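Local coordinates for hypothetical protein (Geobacillus stearothermophilus, PDB 1SFS) that is of unknown function but carries a glycoside hydrolase-like domain and may be a bacterial lysozyme, at residues Ala35-Asp40 with Val66-Thr71; Glu94-Ala99 with Ala132-Trp137; Trp184-Arg189 with Tyr217-Glu222. All coordinates share one frame; numbering follows the deposited sequence.

Contact 1: residues Ala35-Asp40 with Val66-Thr71; sequences AQVVTD and VSEGLT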
loop_
_atom_site.group_PDB
_atom_site.type_symbol
_atom_site.label_atom_id
_atom_site.label_comp_id
_atom_site.label_asym_id
_atom_site.label_seq_id
_atom_site.Cartn_x
_atom_site.Cartn_y
_atom_site.Cartn_z
ATOM N N ALA A 35 4.388 5.092 -9.499
ATOM C CA ALA A 35 3.218 5.657 -10.127
ATOM C C ALA A 35 2.980 5.102 -11.530
ATOM O O ALA A 35 1.864 4.927 -11.960
ATOM C CB ALA A 35 3.358 7.155 -10.194
ATOM N N GLN A 36 4.073 4.831 -12.245
ATOM C CA GLN A 36 3.969 4.385 -13.639
ATOM C C GLN A 36 3.980 2.859 -13.722
ATOM O O GLN A 36 4.392 2.120 -12.835
ATOM C CB GLN A 36 5.003 5.114 -14.503
ATOM C CG GLN A 36 6.343 4.533 -14.287
ATOM C CD GLN A 36 7.401 5.433 -14.954
ATOM O OE1 GLN A 36 7.783 6.484 -14.490
ATOM N NE2 GLN A 36 7.967 4.974 -16.072
ATOM N N VAL A 37 3.492 2.390 -14.880
ATOM C CA VAL A 37 3.454 0.986 -15.250
ATOM C C VAL A 37 4.837 0.337 -15.192
ATOM O O VAL A 37 5.842 0.931 -15.661
ATOM C CB VAL A 37 2.878 0.846 -16.672
ATOM C CG1 VAL A 37 3.048 -0.535 -17.299
ATOM C CG2 VAL A 37 1.436 1.292 -16.658
ATOM N N VAL A 38 4.842 -0.895 -14.718
ATOM C CA VAL A 38 6.061 -1.697 -14.756
ATOM C C VAL A 38 6.197 -2.271 -16.152
ATOM O O VAL A 38 5.646 -3.318 -16.442
ATOM C CB VAL A 38 6.036 -2.803 -13.723
ATOM C CG1 VAL A 38 7.406 -3.480 -13.665
ATOM C CG2 VAL A 38 5.690 -2.284 -12.343
ATOM N N THR A 39 6.947 -1.645 -16.992
ATOM C CA THR A 39 7.398 -2.206 -18.257
ATOM C C THR A 39 8.624 -3.034 -17.993
ATOM O O THR A 39 9.270 -2.954 -16.939
ATOM C CB THR A 39 7.726 -1.045 -19.220
ATOM O OG1 THR A 39 8.804 -0.331 -18.627
ATOM C CG2 THR A 39 6.503 -0.196 -19.539
ATOM N N ASP A 40 9.022 -3.830 -18.984
ATOM C CA ASP A 40 10.285 -4.557 -18.836
ATOM C C ASP A 40 11.436 -3.611 -18.632
ATOM O O ASP A 40 12.337 -3.864 -17.833
ATOM C CB ASP A 40 10.604 -5.468 -20.013
ATOM C CG ASP A 40 11.860 -6.325 -19.713
ATOM O OD1 ASP A 40 11.863 -7.161 -18.790
ATOM O OD2 ASP A 40 12.891 -6.213 -20.426
ATOM N N VAL A 66 -1.026 11.795 -11.639
ATOM C CA VAL A 66 -0.717 11.196 -10.331
ATOM C C VAL A 66 -0.345 9.718 -10.469
ATOM O O VAL A 66 0.728 9.335 -9.980
ATOM C CB VAL A 66 -1.892 11.339 -9.345
ATOM C CG1 VAL A 66 -1.528 10.598 -8.054
ATOM C CG2 VAL A 66 -2.269 12.773 -9.020
ATOM N N SER A 67 -1.153 8.887 -11.087
ATOM C CA SER A 67 -0.841 7.456 -11.143
ATOM C C SER A 67 -1.384 6.865 -12.423
ATOM O O SER A 67 -2.456 7.257 -12.892
ATOM C CB SER A 67 -1.465 6.707 -9.962
ATOM O OG SER A 67 -2.891 6.884 -9.859
ATOM N N GLU A 68 -0.672 5.884 -12.908
ATOM C CA GLU A 68 -1.105 5.029 -14.006
ATOM C C GLU A 68 -1.701 3.779 -13.432
ATOM O O GLU A 68 -1.104 3.111 -12.569
ATOM C CB GLU A 68 0.067 4.719 -14.907
ATOM C CG GLU A 68 0.665 5.961 -15.545
ATOM C CD GLU A 68 1.743 5.749 -16.557
ATOM O OE1 GLU A 68 2.406 4.688 -16.579
ATOM O OE2 GLU A 68 1.862 6.677 -17.420
ATOM N N GLY A 69 -2.892 3.395 -13.888
ATOM C CA GLY A 69 -3.515 2.212 -13.386
ATOM C C GLY A 69 -2.904 0.920 -13.866
ATOM O O GLY A 69 -2.369 0.790 -14.968
ATOM N N LEU A 70 -3.080 -0.127 -13.084
ATOM C CA LEU A 70 -2.759 -1.479 -13.442
ATOM C C LEU A 70 -3.585 -1.990 -14.611
ATOM O O LEU A 70 -4.686 -1.502 -14.813
ATOM C CB LEU A 70 -2.982 -2.396 -12.228
ATOM C CG LEU A 70 -1.869 -2.423 -11.192
ATOM C CD1 LEU A 70 -2.412 -2.982 -9.867
ATOM C CD2 LEU A 70 -0.657 -3.202 -11.699
ATOM N N THR A 71 -3.055 -2.942 -15.330
ATOM C CA THR A 71 -3.781 -3.718 -16.316
ATOM C C THR A 71 -3.482 -5.182 -16.058
ATOM O O THR A 71 -2.486 -5.542 -15.423
ATOM C CB THR A 71 -3.350 -3.402 -17.760
ATOM O OG1 THR A 71 -1.966 -3.696 -17.948
ATOM C CG2 THR A 71 -3.653 -1.941 -18.079
#
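A35 and E68 meet in a small, mostly polar surface contact between two loops. One loop follows strand 29-33 and leads into helix 40-49. The other follows strand 55-59 and leads into helix 72-80. The two segments bury 234 Å² between them. E68 holds the other loop at two points. Its backbone N donates to A35 O at 2.9 Å. Its side chain then runs alongside the Q36 backbone and accepts from the V37 N-H, two residues past A35: V37 N lies 3.1 Å from E68 OE1, with a nearly straight bond of 169°. OE1 receives it on the anti lone pair, turned away from OE2. The E68 CG stands anti to the carbonyl carbon (chi1 -62°) and the chain is extended beyond it, which carries OE1 across to V37. There OE1 also packs 3.3 Å from Q36 CA and 3.5 Å from V37 CG2. The V37 and E68 side chains cross at about a right angle. At the other end A35 CB rests on V66 O at 3.4 Å. An alanine at E68 has no carboxylate to offer V37 N, and the backbone at Q36 and V37 would probably be held less firmly against this loop. Nearby polar atoms extend the network: R58 donates to E68 O, E74 accepts from V38 N, and S67 OG bonds to N90. T39 and T71 cap the helices that follow the two loops. The carboxylate meets a neutral peptide N-H, so between these two segments the contact rests on two directional hydrogen bonds, with little apolar packing.

Contact 2: residues Glu94-Ala99 with Ala132-Trp137; sequences EAVGYA and AVDAAW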
loop_
_atom_site.group_PDB
_atom_site.type_symbol
_atom_site.label_atom_id
_atom_site.label_comp_id
_atom_site.label_asym_id
_atom_site.label_seq_id
_atom_site.Cartn_x
_atom_site.Cartn_y
_atom_site.Cartn_z
ATOM N N GLU A 94 -9.631 12.731 0.333
ATOM C CA GLU A 94 -9.890 12.884 1.748
ATOM C C GLU A 94 -10.427 11.556 2.254
ATOM O O GLU A 94 -10.969 10.780 1.482
ATOM C CB GLU A 94 -10.888 13.998 2.093
ATOM C CG GLU A 94 -10.559 15.340 1.441
ATOM C CD GLU A 94 -9.330 16.019 1.986
ATOM O OE1 GLU A 94 -8.732 15.588 2.979
ATOM O OE2 GLU A 94 -8.906 17.035 1.391
ATOM N N ALA A 95 -10.256 11.358 3.555
ATOM C CA ALA A 95 -10.571 10.090 4.191
ATOM C C ALA A 95 -11.448 10.329 5.441
ATOM O O ALA A 95 -11.110 9.879 6.549
ATOM C CB ALA A 95 -9.308 9.314 4.519
ATOM N N VAL A 96 -12.564 11.015 5.236
ATOM C CA VAL A 96 -13.537 11.374 6.242
ATOM C C VAL A 96 -14.890 10.771 5.870
ATOM O O VAL A 96 -15.359 10.816 4.734
ATOM C CB VAL A 96 -13.608 12.896 6.427
ATOM C CG1 VAL A 96 -14.796 13.318 7.282
ATOM C CG2 VAL A 96 -12.288 13.377 7.019
ATOM N N GLY A 97 -15.557 10.197 6.882
ATOM C CA GLY A 97 -16.917 9.759 6.767
ATOM C C GLY A 97 -17.096 8.294 6.441
ATOM O O GLY A 97 -16.411 7.725 5.574
ATOM N N TYR A 98 -18.039 7.621 7.129
ATOM C CA TYR A 98 -18.287 6.201 6.902
ATOM C C TYR A 98 -18.735 5.963 5.473
ATOM O O TYR A 98 -18.195 5.090 4.795
ATOM C CB TYR A 98 -19.353 5.718 7.901
ATOM C CG TYR A 98 -19.444 4.217 7.912
ATOM C CD1 TYR A 98 -18.660 3.456 8.805
ATOM C CD2 TYR A 98 -20.248 3.505 7.028
ATOM C CE1 TYR A 98 -18.699 2.056 8.816
ATOM C CE2 TYR A 98 -20.295 2.140 7.024
ATOM C CZ TYR A 98 -19.531 1.415 7.920
ATOM O OH TYR A 98 -19.586 0.030 7.926
ATOM N N ALA A 99 -19.703 6.720 4.988
ATOM C CA ALA A 99 -20.219 6.492 3.632
ATOM C C ALA A 99 -19.139 6.644 2.582
ATOM O O ALA A 99 -19.048 5.902 1.628
ATOM C CB ALA A 99 -21.364 7.459 3.339
ATOM N N ALA A 132 -7.462 15.012 5.438
ATOM C CA ALA A 132 -8.323 14.812 6.623
ATOM C C ALA A 132 -8.620 13.330 6.724
ATOM O O ALA A 132 -8.909 12.709 5.715
ATOM C CB ALA A 132 -9.546 15.654 6.434
ATOM N N VAL A 133 -8.601 12.809 7.951
ATOM C CA VAL A 133 -8.870 11.392 8.197
ATOM C C VAL A 133 -9.692 11.275 9.462
ATOM O O VAL A 133 -9.354 11.940 10.466
ATOM C CB VAL A 133 -7.596 10.533 8.452
ATOM C CG1 VAL A 133 -7.955 9.046 8.376
ATOM C CG2 VAL A 133 -6.489 10.845 7.544
ATOM N N ASP A 134 -10.707 10.432 9.444
ATOM C CA ASP A 134 -11.410 10.170 10.685
ATOM C C ASP A 134 -11.645 8.684 10.891
ATOM O O ASP A 134 -11.468 7.841 9.974
ATOM C CB ASP A 134 -12.684 11.000 10.822
ATOM C CG ASP A 134 -13.835 10.633 9.950
ATOM O OD1 ASP A 134 -14.847 11.415 9.996
ATOM O OD2 ASP A 134 -13.846 9.622 9.235
ATOM N N ALA A 135 -11.978 8.328 12.111
ATOM C CA ALA A 135 -12.156 6.952 12.487
ATOM C C ALA A 135 -13.274 6.291 11.730
ATOM O O ALA A 135 -13.161 5.071 11.469
ATOM C CB ALA A 135 -12.426 6.905 13.986
ATOM N N ALA A 136 -14.327 6.991 11.397
ATOM C CA ALA A 136 -15.440 6.380 10.671
ATOM C C ALA A 136 -15.025 5.911 9.291
ATOM O O ALA A 136 -15.508 4.883 8.826
ATOM C CB ALA A 136 -16.638 7.344 10.597
ATOM N N TRP A 137 -14.196 6.677 8.606
ATOM C CA TRP A 137 -13.747 6.259 7.274
ATOM C C TRP A 137 -12.950 4.963 7.357
ATOM O O TRP A 137 -13.135 4.046 6.566
ATOM C CB TRP A 137 -12.913 7.382 6.638
ATOM C CG TRP A 137 -12.595 7.195 5.201
ATOM C CD1 TRP A 137 -13.261 7.858 4.178
ATOM C CD2 TRP A 137 -11.613 6.383 4.584
ATOM N NE1 TRP A 137 -12.730 7.490 2.971
ATOM C CE2 TRP A 137 -11.735 6.590 3.182
ATOM C CE3 TRP A 137 -10.639 5.496 5.004
ATOM C CZ2 TRP A 137 -10.917 5.935 2.246
ATOM C CZ3 TRP A 137 -9.841 4.840 4.081
ATOM C CH2 TRP A 137 -10.010 5.067 2.729
HETATM O O HOH W 1 -13.196 9.114 0.662
#
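A95 packs tightly over the ring of W137. A95 CA sits 3.5 Å from the centroid of the W137 five-membered ring, a CH-pi contact only 10° off the ring normal, and A95 CB covers the same face. W137 CG stands anti to the backbone N (chi1 -170°), which brings the indole against the A95 backbone; W137 CB comes to 3.1 Å from A95 O. F92 also stacks on this ring. A water joins W137 NE1 to E94 O. Backbone bonds from A95 N to A132 O and from D134 N to A95 O frame a single beta bridge between A95 and V133. Beside the ring, D134 OD2 takes two donors from opposite faces of the carboxylate plane: G97 N at 3.0 Å and W137 N, the latter capping helix 135-145. A phosphate ion, probably from the crystallisation liquor, lies about 3 Å from the D134 side chain at the nearest atoms. The outer side is looser. V96 CG2 touches A132 CB at 3.6 Å, and E94 OE1 accepts from A132 N at 2.8 Å, but E94 and V96 are exposed and each has a second conformer, so these contacts are less certain. The whole is a bridged pair of strand-to-helix loops, with G97 and D134 at the N-cap positions, consistent with the beta/alpha barrel architecture expected of a glycoside hydrolase-like domain.

Contact 3: residues Trp184-Arg189 with Tyr217-Glu222; sequences WSAAPR and YGRDAE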
loop_
_atom_site.group_PDB
_atom_site.type_symbol
_atom_site.label_atom_id
_atom_site.label_comp_id
_atom_site.label_asym_id
_atom_site.label_seq_id
_atom_site.Cartn_x
_atom_site.Cartn_y
_atom_site.Cartn_z
ATOM N N TRP A 184 1.001 -0.019 5.908
ATOM C CA TRP A 184 2.189 0.344 5.160
ATOM C C TRP A 184 2.551 1.751 5.621
ATOM O O TRP A 184 1.850 2.708 5.302
ATOM C CB TRP A 184 1.878 0.274 3.660
ATOM C CG TRP A 184 2.991 0.634 2.724
ATOM C CD1 TRP A 184 4.278 0.992 2.980
ATOM C CD2 TRP A 184 2.830 0.661 1.313
ATOM N NE1 TRP A 184 4.945 1.222 1.799
ATOM C CE2 TRP A 184 4.089 1.042 0.766
ATOM C CE3 TRP A 184 1.757 0.400 0.473
ATOM C CZ2 TRP A 184 4.287 1.171 -0.611
ATOM C CZ3 TRP A 184 1.962 0.540 -0.872
ATOM C CH2 TRP A 184 3.214 0.919 -1.391
ATOM N N SER A 185 3.610 1.856 6.422
ATOM C CA SER A 185 3.981 3.118 7.020
ATOM C C SER A 185 4.920 3.902 6.135
ATOM O O SER A 185 5.911 3.353 5.628
ATOM C CB SER A 185 4.671 2.834 8.360
ATOM O OG SER A 185 5.064 4.065 8.920
ATOM N N ALA A 186 4.650 5.194 5.990
ATOM C CA ALA A 186 5.451 6.129 5.236
ATOM C C ALA A 186 6.422 6.932 6.072
ATOM O O ALA A 186 6.896 7.969 5.628
ATOM C CB ALA A 186 4.528 7.067 4.449
ATOM N N ALA A 187 6.786 6.450 7.256
ATOM C CA ALA A 187 7.740 7.144 8.121
ATOM C C ALA A 187 8.510 6.140 8.948
ATOM O O ALA A 187 7.952 5.070 9.270
ATOM C CB ALA A 187 6.969 8.059 9.097
ATOM N N PRO A 188 9.710 6.465 9.380
ATOM C CA PRO A 188 10.500 7.617 8.909
ATOM C C PRO A 188 11.003 7.351 7.507
ATOM O O PRO A 188 10.831 6.252 6.951
ATOM C CB PRO A 188 11.657 7.677 9.936
ATOM C CG PRO A 188 11.842 6.246 10.288
ATOM C CD PRO A 188 10.472 5.616 10.320
ATOM N N ARG A 189 11.643 8.335 6.913
ATOM C CA ARG A 189 12.041 8.280 5.527
ATOM C C ARG A 189 13.500 8.663 5.368
ATOM O O ARG A 189 13.854 9.789 4.955
ATOM C CB ARG A 189 11.139 9.246 4.745
ATOM C CG ARG A 189 11.195 9.124 3.259
ATOM C CD ARG A 189 10.249 10.091 2.512
ATOM N NE ARG A 189 8.911 9.828 2.957
ATOM C CZ ARG A 189 7.942 10.671 3.225
ATOM N NH1 ARG A 189 8.079 11.974 3.034
ATOM N NH2 ARG A 189 6.801 10.149 3.672
ATOM N N TYR A 217 10.702 3.482 3.080
ATOM C CA TYR A 217 11.802 4.162 3.727
ATOM C C TYR A 217 12.466 5.231 2.877
ATOM O O TYR A 217 13.278 6.011 3.387
ATOM C CB TYR A 217 12.831 3.145 4.238
ATOM C CG TYR A 217 13.638 2.476 3.184
ATOM C CD1 TYR A 217 14.832 3.006 2.756
ATOM C CD2 TYR A 217 13.299 1.251 2.634
ATOM C CE1 TYR A 217 15.607 2.385 1.793
ATOM C CE2 TYR A 217 14.048 0.615 1.676
ATOM C CZ TYR A 217 15.233 1.180 1.249
ATOM O OH TYR A 217 15.979 0.541 0.301
ATOM N N GLY A 218 12.111 5.294 1.589
ATOM C CA GLY A 218 12.618 6.332 0.746
ATOM C C GLY A 218 11.710 6.588 -0.434
ATOM O O GLY A 218 11.047 5.660 -0.925
ATOM N N ARG A 219 11.677 7.824 -0.913
ATOM C CA ARG A 219 10.921 8.197 -2.095
ATOM C C ARG A 219 11.871 8.706 -3.165
ATOM O O ARG A 219 12.892 9.358 -2.859
ATOM C CB ARG A 219 9.851 9.272 -1.781
ATOM C CG ARG A 219 8.721 8.756 -0.935
ATOM C CD ARG A 219 7.727 9.888 -0.671
ATOM N NE ARG A 219 6.584 9.404 0.067
ATOM C CZ ARG A 219 5.651 10.244 0.545
ATOM N NH1 ARG A 219 5.655 11.563 0.426
ATOM N NH2 ARG A 219 4.651 9.673 1.189
ATOM N N ASP A 220 11.513 8.414 -4.408
ATOM C CA ASP A 220 12.019 8.958 -5.656
ATOM C C ASP A 220 13.525 8.772 -5.782
ATOM O O ASP A 220 14.381 9.688 -5.667
ATOM C CB ASP A 220 11.647 10.436 -5.764
ATOM C CG ASP A 220 10.161 10.713 -5.861
ATOM O OD1 ASP A 220 9.364 9.859 -6.291
ATOM O OD2 ASP A 220 9.782 11.840 -5.455
ATOM N N ALA A 221 13.921 7.526 -6.016
ATOM C CA ALA A 221 15.293 7.073 -6.091
ATOM C C ALA A 221 16.150 7.712 -7.155
ATOM O O ALA A 221 17.375 7.583 -7.065
ATOM C CB ALA A 221 15.318 5.563 -6.322
ATOM N N GLU A 222 15.600 8.389 -8.127
ATOM C CA GLU A 222 16.331 9.084 -9.181
ATOM C C GLU A 222 17.111 8.185 -10.131
ATOM O O GLU A 222 17.057 8.585 -11.297
ATOM C CB GLU A 222 17.321 10.108 -8.636
ATOM C CG GLU A 222 16.737 11.087 -7.621
ATOM C CD GLU A 222 17.904 11.765 -6.907
ATOM O OE1 GLU A 222 18.637 11.021 -6.230
ATOM O OE2 GLU A 222 17.991 12.979 -7.107
#
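R189 and R219 lay their guanidinium groups flat on each other. The planes are 11° apart and the centres 3.5 Å apart. The overlap is uneven: R189 NH2 sits over the centre of the R219 group, while R219 CZ lies toward the rim of the R189 group. The closest nitrogens, R189 NH2 and R219 NH2, are 3.3 Å apart. Both are donors, so they do not bond, and the like charges probably cost some energy. Polar partners may ease this. R189 NH2 makes a weak bond to A186 O at 2.9 Å, R219 NH2 bonds to the Y155 hydroxyl, and R219 NE donates to Q216 OE1. The two chains reach the stack differently. R219 is extended from CG to NE, whereas R189 bends at chi3 (-59°), turning its flat end over R219. Nearer the backbone, R189 CG packs on G218 CA at 4.0 Å, and R189 CA makes a C-H contact to Y217 O at 3.4 Å. Segment 184-189 leaves strand 182-185 and passes through a cis peptide before P188. Segment 217-222 takes in the end of the neighbouring parallel strand 211-218 and the loop after it; Y217 and G218 form a classic beta bulge opposite T228 of the antiparallel strand 227-231.

All three contacts join loops that follow successive strands of the same closed sheet: contact 1 those after strands 29-33 and 55-59, contact 2 those after 84-89 and 122-126, and contact 3 those after 182-185 and 211-218. They follow one another along the chain, and none touches another. Contacts 1 and 3 are the closest pair, with centres about 18 Å apart and nearest atoms about 8 Å apart. Contact 2 lies about 27 Å from contact 1 and about 24 Å from contact 3, centre to centre. The bound phosphate lies at contact 2. In beta/alpha barrel glycosidases such post-strand loops surround the active site, but no catalytic residue is established here.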